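Local coordinates for protein HIAXHD3 (Humicola insolens, PDB 3ZXK) that probably removes arabinofuranose side chains from arabinoxylan as a family 43 glycoside hydrolase, in a form linked to engineered endo-xylanase activity, at residues G395-V401 / G511-T517; P339-F344 / A368-L372; F23-F29 / V253-D257. One frame throughout, in Å; residues are numbered along the deposited sequence. Where two conformers were deposited one is given.

Interaction 1: G395-V401 / G511-T517; sequences GDRAGAV and GVFNFST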
ATOM      1  N   GLY A 395     -14.783 -27.046  13.329  1.00  6.42           N
ATOM      2  CA  GLY A 395     -14.070 -26.876  12.074  1.00  7.37           C
ATOM      3  C   GLY A 395     -13.532 -25.472  11.841  1.00  6.28           C
ATOM      4  O   GLY A 395     -12.869 -25.234  10.855  1.00  6.81           O
ATOM      5  N   ASP A 396     -13.815 -24.526  12.736  1.00  5.20           N
ATOM      6  CA  ASP A 396     -13.359 -23.154  12.536  1.00  5.07           C
ATOM      7  C   ASP A 396     -11.864 -23.011  12.814  1.00  4.27           C
ATOM      8  O   ASP A 396     -11.282 -23.742  13.652  1.00  5.02           O
ATOM      9  CB  ASP A 396     -14.132 -22.169  13.408  1.00  5.77           C
ATOM     10  CG  ASP A 396     -15.603 -21.979  12.966  1.00  7.67           C
ATOM     11  OD1 ASP A 396     -15.986 -22.556  11.945  1.00  9.23           O
ATOM     12  OD2 ASP A 396     -16.376 -21.296  13.680  1.00  8.45           O
ATOM     13  N   ARG A 397     -11.235 -22.118  12.052  1.00  4.38           N
ATOM     14  CA  ARG A 397      -9.827 -21.825  12.191  1.00  3.79           C
ATOM     15  C   ARG A 397      -9.721 -20.294  12.204  1.00  3.49           C
ATOM     16  O   ARG A 397     -10.173 -19.627  11.279  1.00  3.72           O
ATOM     17  CB  ARG A 397      -9.048 -22.458  11.030  1.00  4.02           C
ATOM     18  CG  ARG A 397      -9.163 -23.981  10.948  1.00  4.59           C
ATOM     19  CD  ARG A 397      -8.235 -24.512   9.895  1.00  4.54           C
ATOM     20  NE  ARG A 397      -8.310 -25.969   9.896  1.00  5.25           N
ATOM     21  CZ  ARG A 397      -7.758 -26.747   8.968  1.00  5.82           C
ATOM     22  NH1 ARG A 397      -7.046 -26.185   7.986  1.00  6.67           N
ATOM     23  NH2 ARG A 397      -7.897 -28.076   9.021  1.00  7.39           N
ATOM     24  N   ALA A 398      -9.134 -19.729  13.245  1.00  3.66           N
ATOM     25  CA  ALA A 398      -9.012 -18.274  13.323  1.00  3.95           C
ATOM     26  C   ALA A 398      -7.639 -17.924  13.895  1.00  4.58           C
ATOM     27  O   ALA A 398      -7.027 -18.771  14.576  1.00  5.59           O
ATOM     28  CB  ALA A 398     -10.110 -17.714  14.209  1.00  4.07           C
ATOM     29  N   GLY A 399      -7.130 -16.742  13.586  1.00  4.66           N
ATOM     30  CA  GLY A 399      -5.853 -16.332  14.180  1.00  4.80           C
ATOM     31  C   GLY A 399      -5.124 -15.173  13.561  1.00  4.78           C
ATOM     32  O   GLY A 399      -5.696 -14.378  12.821  1.00  4.33           O
ATOM     33  N   ALA A 400      -3.836 -15.119  13.868  1.00  4.58           N
ATOM     34  CA  ALA A 400      -2.975 -14.048  13.446  1.00  4.27           C
ATOM     35  C   ALA A 400      -1.976 -14.582  12.420  1.00  4.27           C
ATOM     36  O   ALA A 400      -1.205 -15.499  12.703  1.00  4.64           O
ATOM     37  CB  ALA A 400      -2.260 -13.417  14.647  1.00  4.62           C
ATOM     38  N   VAL A 401      -2.047 -14.039  11.210  1.00  4.12           N
ATOM     39  CA  VAL A 401      -1.272 -14.507  10.105  1.00  4.06           C
ATOM     40  C   VAL A 401      -0.229 -13.487   9.659  1.00  4.34           C
ATOM     41  O   VAL A 401      -0.468 -12.258   9.629  1.00  4.86           O
ATOM     42  CB  VAL A 401      -2.205 -14.941   8.937  1.00  4.05           C
ATOM     43  CG1 VAL A 401      -3.136 -13.770   8.489  1.00  4.03           C
ATOM     44  CG2 VAL A 401      -1.409 -15.533   7.748  1.00  4.06           C
ATOM     45  N   GLY A 511      -2.096  -9.940   9.734  1.00  3.94           N
ATOM     46  CA  GLY A 511      -3.515 -10.095   9.509  1.00  3.86           C
ATOM     47  C   GLY A 511      -4.224 -10.943  10.523  1.00  3.54           C
ATOM     48  O   GLY A 511      -3.604 -11.679  11.286  1.00  3.46           O
ATOM     49  N   VAL A 512      -5.550 -10.818  10.528  1.00  4.08           N
ATOM     50  CA  VAL A 512      -6.408 -11.662  11.353  1.00  3.95           C
ATOM     51  C   VAL A 512      -7.439 -12.313  10.428  1.00  3.84           C
ATOM     52  O   VAL A 512      -7.962 -11.659   9.513  1.00  3.59           O
ATOM     53  CB  VAL A 512      -7.059 -10.882  12.523  1.00  4.38           C
ATOM     54  CG1 VAL A 512      -7.798  -9.627  12.072  1.00  4.67           C
ATOM     55  CG2 VAL A 512      -7.925 -11.819  13.365  1.00  4.44           C
ATOM     56  N   PHE A 513      -7.672 -13.604  10.627  1.00  3.83           N
ATOM     57  CA  PHE A 513      -8.573 -14.384   9.764  1.00  3.68           C
ATOM     58  C   PHE A 513      -9.523 -15.223  10.597  1.00  3.86           C
ATOM     59  O   PHE A 513      -9.276 -15.494  11.777  1.00  3.54           O
ATOM     60  CB  PHE A 513      -7.766 -15.290   8.832  1.00  4.31           C
ATOM     61  CG  PHE A 513      -6.998 -16.397   9.547  1.00  3.80           C
ATOM     62  CD1 PHE A 513      -5.715 -16.155  10.053  1.00  4.06           C
ATOM     63  CD2 PHE A 513      -7.569 -17.658   9.748  1.00  4.10           C
ATOM     64  CE1 PHE A 513      -5.014 -17.158  10.709  1.00  4.77           C
ATOM     65  CE2 PHE A 513      -6.861 -18.663  10.378  1.00  4.26           C
ATOM     66  CZ  PHE A 513      -5.598 -18.401  10.887  1.00  4.52           C
ATOM     67  N   ASN A 514     -10.582 -15.671   9.954  1.00  3.72           N
ATOM     68  CA  ASN A 514     -11.523 -16.589  10.565  1.00  4.06           C
ATOM     69  C   ASN A 514     -12.299 -17.255   9.425  1.00  4.04           C
ATOM     70  O   ASN A 514     -12.967 -16.584   8.651  1.00  4.22           O
ATOM     71  CB  ASN A 514     -12.464 -15.854  11.515  1.00  3.76           C
ATOM     72  CG  ASN A 514     -13.372 -16.812  12.250  1.00  4.75           C
ATOM     73  OD1 ASN A 514     -13.024 -17.985  12.415  1.00  4.87           O
ATOM     74  ND2 ASN A 514     -14.519 -16.322  12.694  1.00  4.94           N
ATOM     75  N   PHE A 515     -12.144 -18.573   9.288  1.00  3.72           N
ATOM     76  CA  PHE A 515     -12.897 -19.331   8.282  1.00  4.16           C
ATOM     77  C   PHE A 515     -13.281 -20.691   8.834  1.00  4.35           C
ATOM     78  O   PHE A 515     -12.866 -21.055   9.949  1.00  4.52           O
ATOM     79  CB  PHE A 515     -12.133 -19.448   6.943  1.00  4.46           C
ATOM     80  CG  PHE A 515     -10.847 -20.224   7.015  1.00  4.64           C
ATOM     81  CD1 PHE A 515      -9.647 -19.585   7.341  1.00  4.69           C
ATOM     82  CD2 PHE A 515     -10.819 -21.580   6.740  1.00  4.78           C
ATOM     83  CE1 PHE A 515      -8.454 -20.296   7.413  1.00  6.04           C
ATOM     84  CE2 PHE A 515      -9.628 -22.303   6.815  1.00  5.54           C
ATOM     85  CZ  PHE A 515      -8.438 -21.666   7.132  1.00  5.20           C
ATOM     86  N   SER A 516     -14.082 -21.435   8.072  1.00  5.17           N
ATOM     87  CA  SER A 516     -14.421 -22.776   8.534  0.57  5.80           C
ATOM     88  C   SER A 516     -14.160 -23.846   7.522  1.00  6.02           C
ATOM     89  O   SER A 516     -14.180 -23.636   6.315  1.00  6.58           O
ATOM     90  CB  SER A 516     -15.860 -22.896   9.036  0.57  7.14           C
ATOM     91  OG  SER A 516     -16.084 -24.191   9.612  0.57  7.04           O
ATOM     92  N   THR A 517     -13.820 -25.012   8.054  1.00  6.83           N
ATOM     93  CA  THR A 517     -13.609 -26.169   7.197  1.00  7.47           C
ATOM     94  C   THR A 517     -14.895 -26.996   7.035  1.00  8.44           C
ATOM     95  O   THR A 517     -14.952 -27.857   6.178  1.00  9.69           O
ATOM     96  CB  THR A 517     -12.473 -27.050   7.718  1.00  8.10           C
ATOM     97  OG1 THR A 517     -12.814 -27.518   9.025  1.00  9.29           O
ATOM     98  CG2 THR A 517     -11.166 -26.231   7.793  1.00  8.48           C
TER
HETATM   99  O   HOH W   1     -15.012 -18.850  14.214  1.00  8.68           O
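Strands 396-401 and 511-516 run antiparallel, 4.6 Å apart at the closest approach of their axes and 159° apart in direction; Arg397 with Phe515, Gly399 with Phe513 and Val401 with Gly511 are the hydrogen-bonded pairs. The Arg397 N to Phe515 O bond, at 2.9 Å, is nearly straight. Where the pairing ends, Gly395 O takes two donors from Thr517: the hydroxyl OG1, at 2.9 Å, lies in the carbonyl plane on a lone pair, while the backbone N comes from above that plane.

On the face with Arg397 and Phe513, the Phe513 ring lies over Gly399, whose N sits over the ring centre. CG of Phe513 stands between its own backbone N and carbonyl carbon (chi1 67°), which brings the ring over the neighbouring strand. Gly399 CA is 4.1 Å from the ring centroid, a CH-pi contact set off-centre, and Val401 CG1 meets Phe513 CD1 at 3.8 Å from an oblique direction. Replacing Phe513 by an alanine would probably uncover the Gly399 backbone and open a gap beside Val401 and the Tyr409 ring that Phe513 also meets. Two residues along on this same face, Arg397 CB stands over the face of the Phe515 ring, 4.3 Å from its centroid; the extended arginine carries on to Thr517, whose CG2 covers one guanidinium face, and it makes a cation-pi contact with Trp413.

The other face is partly polar. A water bridges Asp396 OD2 and Asn514 OD1, with Arg393 N also reaching Asp396 OD2 and Leu356 O taking Asn514 ND2. Further along, Ala398, Ala400 and Val512 pack on strands 380-388 and 523-533 of the opposing sheet, as expected inside the beta-sandwich of a concanavalin A-like domain.

Interaction 2: P339-F344 / A368-L372; sequences PDTSKF and ARNTL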
ATOM      1  N   PRO A 339     -14.419  -7.402   1.214  1.00  4.11           N
ATOM      2  CA  PRO A 339     -15.026  -8.161   2.289  1.00  4.58           C
ATOM      3  C   PRO A 339     -16.483  -8.550   1.982  1.00  5.49           C
ATOM      4  O   PRO A 339     -17.147  -7.890   1.154  1.00  6.88           O
ATOM      5  CB  PRO A 339     -14.959  -7.167   3.459  1.00  5.00           C
ATOM      6  CG  PRO A 339     -15.122  -5.846   2.807  1.00  4.88           C
ATOM      7  CD  PRO A 339     -14.300  -5.976   1.549  1.00  4.14           C
ATOM      8  N   ASP A 340     -16.953  -9.621   2.613  1.00  5.64           N
ATOM      9  CA  ASP A 340     -18.391  -9.902   2.702  1.00  6.74           C
ATOM     10  C   ASP A 340     -18.937  -9.078   3.879  1.00  6.68           C
ATOM     11  O   ASP A 340     -18.706  -9.394   5.054  1.00  7.03           O
ATOM     12  CB  ASP A 340     -18.636 -11.401   2.903  1.00  7.60           C
ATOM     13  CG  ASP A 340     -20.116 -11.764   2.990  1.00  9.51           C
ATOM     14  OD1 ASP A 340     -20.964 -10.863   3.215  1.00 11.56           O
ATOM     15  OD2 ASP A 340     -20.425 -12.966   2.845  1.00 11.74           O
ATOM     16  N   THR A 341     -19.649  -8.009   3.551  1.00  7.13           N
ATOM     17  CA  THR A 341     -20.077  -7.083   4.587  1.00  6.69           C
ATOM     18  C   THR A 341     -21.161  -7.646   5.500  1.00  7.25           C
ATOM     19  O   THR A 341     -21.389  -7.106   6.575  1.00  9.56           O
ATOM     20  CB  THR A 341     -20.594  -5.761   3.986  1.00  8.49           C
ATOM     21  OG1 THR A 341     -21.749  -6.047   3.181  1.00  9.85           O
ATOM     22  CG2 THR A 341     -19.506  -5.092   3.143  1.00  8.69           C
ATOM     23  N   SER A 342     -21.802  -8.740   5.099  1.00  7.78           N
ATOM     24  CA  SER A 342     -22.838  -9.347   5.921  1.00  8.05           C
ATOM     25  C   SER A 342     -22.200 -10.182   7.061  1.00  8.20           C
ATOM     26  O   SER A 342     -22.917 -10.656   7.968  1.00  9.95           O
ATOM     27  CB  SER A 342     -23.756 -10.236   5.068  1.00  9.84           C
ATOM     28  OG  SER A 342     -23.154 -11.486   4.736  1.00 11.15           O
ATOM     29  N   LYS A 343     -20.870 -10.333   7.005  1.00  6.93           N
ATOM     30  CA  LYS A 343     -20.152 -11.263   7.876  1.00  6.56           C
ATOM     31  C   LYS A 343     -19.177 -10.607   8.854  1.00  6.24           C
ATOM     32  O   LYS A 343     -18.535 -11.301   9.619  1.00  7.30           O
ATOM     33  CB  LYS A 343     -19.448 -12.371   7.078  1.00  6.83           C
ATOM     34  CG  LYS A 343     -20.387 -13.372   6.374  1.00  8.81           C
ATOM     35  CD  LYS A 343     -21.182 -14.292   7.312  1.00  9.90           C
ATOM     36  CE  LYS A 343     -22.003 -15.314   6.527  1.00 14.47           C
ATOM     37  NZ  LYS A 343     -23.164 -14.713   5.815  1.00 19.87           N
ATOM     38  N   PHE A 344     -19.090  -9.279   8.863  1.00  5.78           N
ATOM     39  CA  PHE A 344     -18.355  -8.576   9.923  1.00  6.18           C
ATOM     40  C   PHE A 344     -19.146  -7.391  10.450  1.00  7.02           C
ATOM     41  O   PHE A 344     -19.980  -6.806   9.735  1.00  7.74           O
ATOM     42  CB  PHE A 344     -16.952  -8.126   9.441  1.00  6.06           C
ATOM     43  CG  PHE A 344     -16.959  -6.859   8.611  1.00  6.34           C
ATOM     44  CD1 PHE A 344     -16.823  -5.604   9.219  1.00  6.09           C
ATOM     45  CD2 PHE A 344     -17.071  -6.921   7.215  1.00  6.50           C
ATOM     46  CE1 PHE A 344     -16.805  -4.455   8.444  1.00  7.69           C
ATOM     47  CE2 PHE A 344     -17.068  -5.766   6.445  1.00  7.21           C
ATOM     48  CZ  PHE A 344     -16.953  -4.527   7.065  1.00  7.90           C
ATOM     49  N   ALA A 368     -10.083 -17.865   1.821  1.00  4.97           N
ATOM     50  CA  ALA A 368     -11.012 -17.330   2.847  1.00  4.79           C
ATOM     51  C   ALA A 368     -11.310 -15.865   2.637  1.00  4.30           C
ATOM     52  O   ALA A 368     -10.370 -15.080   2.525  1.00  3.99           O
ATOM     53  CB  ALA A 368     -10.473 -17.543   4.260  1.00  5.36           C
ATOM     54  N   ARG A 369     -12.587 -15.485   2.708  1.00  4.04           N
ATOM     55  CA  ARG A 369     -12.973 -14.079   2.683  1.00  4.08           C
ATOM     56  C   ARG A 369     -12.775 -13.526   4.080  1.00  3.80           C
ATOM     57  O   ARG A 369     -12.712 -14.272   5.067  1.00  4.13           O
ATOM     58  CB  ARG A 369     -14.438 -13.927   2.277  1.00  5.22           C
ATOM     59  CG  ARG A 369     -14.687 -14.197   0.825  1.00  6.92           C
ATOM     60  CD  ARG A 369     -16.179 -14.271   0.548  1.00  9.05           C
ATOM     61  NE  ARG A 369     -16.454 -14.099  -0.863  1.00 11.69           N
ATOM     62  CZ  ARG A 369     -17.672 -14.016  -1.398  1.00 13.31           C
ATOM     63  NH1 ARG A 369     -18.755 -14.111  -0.634  1.00 15.01           N
ATOM     64  NH2 ARG A 369     -17.797 -13.828  -2.704  1.00 13.83           N
ATOM     65  N   ASN A 370     -12.643 -12.203   4.124  1.00  3.81           N
ATOM     66  CA  ASN A 370     -12.615 -11.446   5.379  1.00  3.83           C
ATOM     67  C   ASN A 370     -11.377 -11.682   6.228  1.00  3.84           C
ATOM     68  O   ASN A 370     -11.437 -11.693   7.433  1.00  5.01           O
ATOM     69  CB  ASN A 370     -13.925 -11.638   6.204  1.00  4.20           C
ATOM     70  CG  ASN A 370     -15.129 -10.977   5.537  1.00  4.86           C
ATOM     71  OD1 ASN A 370     -15.082 -10.618   4.352  1.00  4.99           O
ATOM     72  ND2 ASN A 370     -16.204 -10.800   6.289  1.00  4.78           N
ATOM     73  N   THR A 371     -10.227 -11.818   5.579  1.00  3.44           N
ATOM     74  CA  THR A 371      -8.943 -11.663   6.254  1.00  3.24           C
ATOM     75  C   THR A 371      -8.565 -10.168   6.260  1.00  3.48           C
ATOM     76  O   THR A 371      -8.471  -9.553   5.212  1.00  3.41           O
ATOM     77  CB  THR A 371      -7.881 -12.557   5.586  1.00  3.77           C
ATOM     78  OG1 THR A 371      -8.279 -13.916   5.697  1.00  4.09           O
ATOM     79  CG2 THR A 371      -6.504 -12.388   6.250  1.00  4.04           C
ATOM     80  N   LEU A 372      -8.386  -9.604   7.452  1.00  3.11           N
ATOM     81  CA  LEU A 372      -8.149  -8.162   7.620  1.00  3.11           C
ATOM     82  C   LEU A 372      -6.657  -7.981   7.835  1.00  3.57           C
ATOM     83  O   LEU A 372      -6.078  -8.628   8.714  1.00  4.29           O
ATOM     84  CB  LEU A 372      -8.895  -7.654   8.838  1.00  3.72           C
ATOM     85  CG  LEU A 372      -8.926  -6.121   8.998  1.00  4.24           C
ATOM     86  CD1 LEU A 372      -9.729  -5.384   7.924  1.00  4.49           C
ATOM     87  CD2 LEU A 372      -9.442  -5.685  10.370  1.00  5.43           C
TER
HETATM   88  O   HOH W   2     -19.255 -15.092   2.040  1.00 15.52           O
HETATM   89  O   HOH W   3     -15.695 -12.164   8.806  1.00  5.28           O
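Asn370 reaches across with its side-chain amide and grips the backbone of Asp340 at two points. OD1 of Asn370 accepts from Asp340 N at 2.7 Å, the donor lying in the carbonyl plane on a lone pair, while ND2 of Asn370 donates a hydrogen bond to Asp340 O at 3.1 Å. That second bond is almost perfectly straight (178°) and its acceptor lies in the amide plane. With both ends of the amide engaged by one residue, its flip is fixed and rotation about chi2 is hindered. CG of Asn370 lies anti to its carbonyl carbon (chi1 -69°), and this swings the amide toward the other loop.

Phe344 meets the same amide at about a right angle, the two planes 75° apart: Asn370 ND2 lies at the ring edge, 4.1 Å from Phe344 CD2. A water accepts from Asn370 ND2 as well, so the nitrogen has two polar partners. Lys343 N reaches Asp340 O from the face opposite to the one used by Asn370 ND2, closing a turn.

The Asp340 carboxylate looks two ways. OD1 takes both N and OG of Ser342 from one face of its plane, the backbone bond forming an Asx turn. OD2 stays 4.0 Å from Arg369 NH1, the carboxylate and guanidinium planes perpendicular, and a water spans that gap: it donates to Asp340 OD2 at 2.6 Å and sits in plane at the guanidinium edge. The nearby positive charge is likely to favour the ionised carboxylate. Arg369 NE binds Leu71 O and Pro339 O takes Arg62 NH1, both partners lying far earlier in the chain. Two connecting loops of the concanavalin A-like beta-sandwich are thus tied together by an asparagine clasping backbone beside an Asx turn.

Interaction 3: F23-F29 / V253-D257; sequences FRVGSVF and VDAPD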
ATOM      1  N   PHE A  23       2.027  15.062  -4.592  1.00  4.21           N
ATOM      2  CA  PHE A  23       1.747  16.429  -5.036  1.00  4.15           C
ATOM      3  C   PHE A  23       1.454  17.293  -3.834  1.00  4.70           C
ATOM      4  O   PHE A  23       1.283  16.774  -2.739  1.00  4.79           O
ATOM      5  CB  PHE A  23       0.605  16.482  -6.080  1.00  4.41           C
ATOM      6  CG  PHE A  23      -0.709  15.939  -5.582  1.00  4.71           C
ATOM      7  CD1 PHE A  23      -1.024  14.593  -5.689  1.00  5.03           C
ATOM      8  CD2 PHE A  23      -1.628  16.778  -4.974  1.00  5.39           C
ATOM      9  CE1 PHE A  23      -2.227  14.090  -5.198  1.00  4.87           C
ATOM     10  CE2 PHE A  23      -2.846  16.287  -4.505  1.00  5.45           C
ATOM     11  CZ  PHE A  23      -3.161  14.948  -4.634  1.00  4.80           C
ATOM     12  N   ARG A  24       1.432  18.601  -4.044  1.00  5.09           N
ATOM     13  CA  ARG A  24       1.196  19.533  -2.950  1.00  5.15           C
ATOM     14  C   ARG A  24      -0.056  20.332  -3.213  1.00  5.73           C
ATOM     15  O   ARG A  24      -0.300  20.758  -4.355  1.00  6.24           O
ATOM     16  CB  ARG A  24       2.379  20.499  -2.824  1.00  5.56           C
ATOM     17  CG  ARG A  24       2.219  21.490  -1.697  1.00  6.46           C
ATOM     18  CD  ARG A  24       3.471  22.321  -1.477  1.00  7.12           C
ATOM     19  NE  ARG A  24       3.840  23.125  -2.640  1.00  8.08           N
ATOM     20  CZ  ARG A  24       3.362  24.339  -2.905  1.00  9.43           C
ATOM     21  NH1 ARG A  24       2.467  24.912  -2.098  1.00 11.00           N
ATOM     22  NH2 ARG A  24       3.776  24.991  -3.979  1.00 11.87           N
ATOM     23  N   VAL A  25      -0.859  20.522  -2.168  1.00  5.69           N
ATOM     24  CA  VAL A  25      -1.927  21.541  -2.182  1.00  6.38           C
ATOM     25  C   VAL A  25      -1.661  22.469  -1.025  1.00  6.72           C
ATOM     26  O   VAL A  25      -1.785  22.063   0.136  1.00  6.89           O
ATOM     27  CB  VAL A  25      -3.328  20.914  -2.019  1.00  7.38           C
ATOM     28  CG1 VAL A  25      -4.398  21.998  -2.185  1.00  8.12           C
ATOM     29  CG2 VAL A  25      -3.530  19.781  -3.023  1.00  7.38           C
ATOM     30  N   GLY A  26      -1.274  23.705  -1.317  1.00  7.62           N
ATOM     31  CA  GLY A  26      -0.991  24.651  -0.236  1.00  8.64           C
ATOM     32  C   GLY A  26       0.109  24.145   0.679  1.00  8.31           C
ATOM     33  O   GLY A  26       1.231  23.928   0.219  1.00  8.94           O
ATOM     34  N   SER A  27      -0.206  24.009   1.974  1.00  8.24           N
ATOM     35  CA  SER A  27       0.736  23.542   2.988  1.00  8.67           C
ATOM     36  C   SER A  27       0.821  22.013   3.144  1.00  7.37           C
ATOM     37  O   SER A  27       1.602  21.501   3.946  1.00  7.90           O
ATOM     38  CB  SER A  27       0.374  24.188   4.333  1.00 10.26           C
ATOM     39  OG  SER A  27       0.471  25.584   4.203  1.00 15.62           O
ATOM     40  N   VAL A  28       0.043  21.277   2.358  1.00  5.53           N
ATOM     41  CA  VAL A  28      -0.098  19.843   2.572  1.00  5.22           C
ATOM     42  C   VAL A  28       0.398  19.041   1.376  1.00  4.56           C
ATOM     43  O   VAL A  28       0.076  19.364   0.223  1.00  4.85           O
ATOM     44  CB  VAL A  28      -1.576  19.440   2.858  1.00  5.46           C
ATOM     45  CG1 VAL A  28      -1.638  17.942   3.124  1.00  5.89           C
ATOM     46  CG2 VAL A  28      -2.134  20.236   4.031  1.00  6.10           C
ATOM     47  N   PHE A  29       1.169  17.999   1.661  1.00  4.25           N
ATOM     48  CA  PHE A  29       1.584  17.053   0.615  1.00  4.01           C
ATOM     49  C   PHE A  29       0.708  15.817   0.714  1.00  4.32           C
ATOM     50  O   PHE A  29       0.409  15.326   1.816  1.00  5.04           O
ATOM     51  CB  PHE A  29       3.025  16.600   0.819  1.00  4.31           C
ATOM     52  CG  PHE A  29       4.024  17.715   0.824  1.00  4.62           C
ATOM     53  CD1 PHE A  29       4.582  18.167  -0.389  1.00  5.40           C
ATOM     54  CD2 PHE A  29       4.456  18.298   2.017  1.00  4.92           C
ATOM     55  CE1 PHE A  29       5.528  19.188  -0.410  1.00  5.53           C
ATOM     56  CE2 PHE A  29       5.412  19.332   1.993  1.00  5.85           C
ATOM     57  CZ  PHE A  29       5.947  19.769   0.778  1.00  6.17           C
ATOM     58  N   VAL A 253       8.006  16.807  -6.535  1.00  4.91           N
ATOM     59  CA  VAL A 253       7.031  17.688  -5.910  1.00  5.47           C
ATOM     60  C   VAL A 253       7.741  18.924  -5.371  1.00  5.49           C
ATOM     61  O   VAL A 253       8.905  18.838  -4.940  1.00  5.91           O
ATOM     62  CB  VAL A 253       6.216  16.963  -4.820  1.00  5.51           C
ATOM     63  CG1 VAL A 253       7.114  16.445  -3.666  1.00  5.91           C
ATOM     64  CG2 VAL A 253       5.120  17.879  -4.291  1.00  6.21           C
ATOM     65  N   ASP A 254       7.048  20.055  -5.425  1.00  6.17           N
ATOM     66  CA  ASP A 254       7.564  21.332  -4.965  1.00  7.10           C
ATOM     67  C   ASP A 254       7.099  21.575  -3.533  1.00  7.99           C
ATOM     68  O   ASP A 254       5.935  21.328  -3.202  1.00  7.93           O
ATOM     69  CB  ASP A 254       7.079  22.485  -5.860  1.00  9.79           C
ATOM     70  CG  ASP A 254       5.538  22.525  -6.059  1.00 11.13           C
ATOM     71  OD1 ASP A 254       4.937  21.511  -6.514  1.00 15.00           O
ATOM     72  OD2 ASP A 254       4.934  23.601  -5.866  1.00 20.07           O
ATOM     73  N   ALA A 255       8.006  22.047  -2.688  1.00  9.05           N
ATOM     74  CA  ALA A 255       7.625  22.514  -1.345  1.00 10.22           C
ATOM     75  C   ALA A 255       7.133  23.963  -1.421  1.00 10.83           C
ATOM     76  O   ALA A 255       7.317  24.644  -2.446  1.00 12.07           O
ATOM     77  CB  ALA A 255       8.799  22.376  -0.379  1.00 11.23           C
ATOM     78  N   PRO A 256       6.482  24.449  -0.355  1.00 10.39           N
ATOM     79  CA  PRO A 256       6.016  25.838  -0.400  1.00 12.32           C
ATOM     80  C   PRO A 256       7.122  26.869  -0.676  1.00 14.31           C
ATOM     81  O   PRO A 256       6.836  27.918  -1.249  1.00 15.48           O
ATOM     82  CB  PRO A 256       5.406  26.044   0.992  1.00 13.40           C
ATOM     83  CG  PRO A 256       4.949  24.684   1.378  1.00 12.17           C
ATOM     84  CD  PRO A 256       6.024  23.761   0.871  1.00 11.41           C
ATOM     85  N   ASP A 257       8.368  26.573  -0.310  1.00 13.80           N
ATOM     86  CA  ASP A 257       9.478  27.514  -0.555  1.00 14.53           C
ATOM     87  C   ASP A 257       9.984  27.484  -2.016  1.00 15.15           C
ATOM     88  O   ASP A 257      10.924  28.202  -2.377  1.00 16.30           O
ATOM     89  CB  ASP A 257      10.606  27.299   0.476  1.00 14.98           C
ATOM     90  CG  ASP A 257      11.386  25.996   0.268  1.00 16.54           C
ATOM     91  OD1 ASP A 257      10.972  25.158  -0.559  1.00 15.84           O
ATOM     92  OD2 ASP A 257      12.441  25.820   0.927  1.00 17.66           O
TER
HETATM   93  O   HOH W   4       2.394  19.614  -6.543  1.00 19.38           O
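The Arg24 guanidinium has Pro256 CA over the centre of one face, 3.9 Å above the plane, and carbonyls from both segments at its edges. NE of Arg24 donates to Asp254 O at 2.8 Å, close to the guanidinium plane, though it stands well above the carbonyl plane of its acceptor. NH1 of Arg24 gives an in-plane bond to Gly26 O, in the type II' turn of its own hairpin. NH2 of Arg24 makes a salt bridge of 2.6 Å to Asp254 OD2, from above a carboxylate turned 74° to the guanidinium. The arginine runs extended as far as CD, then bends at chi3 (61°), which turns the guanidinium so that all three nitrogens find acceptors. A water links Arg24 N with Asp254 OD1.

The Phe29 ring presents its edge: Val253 CG2 lies in its plane, 3.9 Å from Phe29 CD1, and Asp254 O and Ala255 CA are also near that plane. Pro256 CD meets Phe29 CZ obliquely at 4.0 Å. The contact joins the first four-stranded sheet of the catalytic domain to the last, as where the ring of blades closes in the five-bladed beta-propeller of family 43.

Interactions 1 and 2 share the concanavalin A-like domain and touch: Val512 N probably bonds to Leu372 O at 2.9 Å, and Ala368 and Thr371 pack on Phe515 and Phe513, so the loop at 368-372 runs into the strand next to 511-517. Interaction 3 belongs to the catalytic domain, its centre about 43 Å from that of interaction 1 and on the opposite side of the chain's centre. Interaction 1 is buried and rests on a strand ladder with aromatic packing. The other two are partly buried and depend more on side chains: a neutral amide with water-spanned charges in interaction 2, a direct salt bridge in interaction 3.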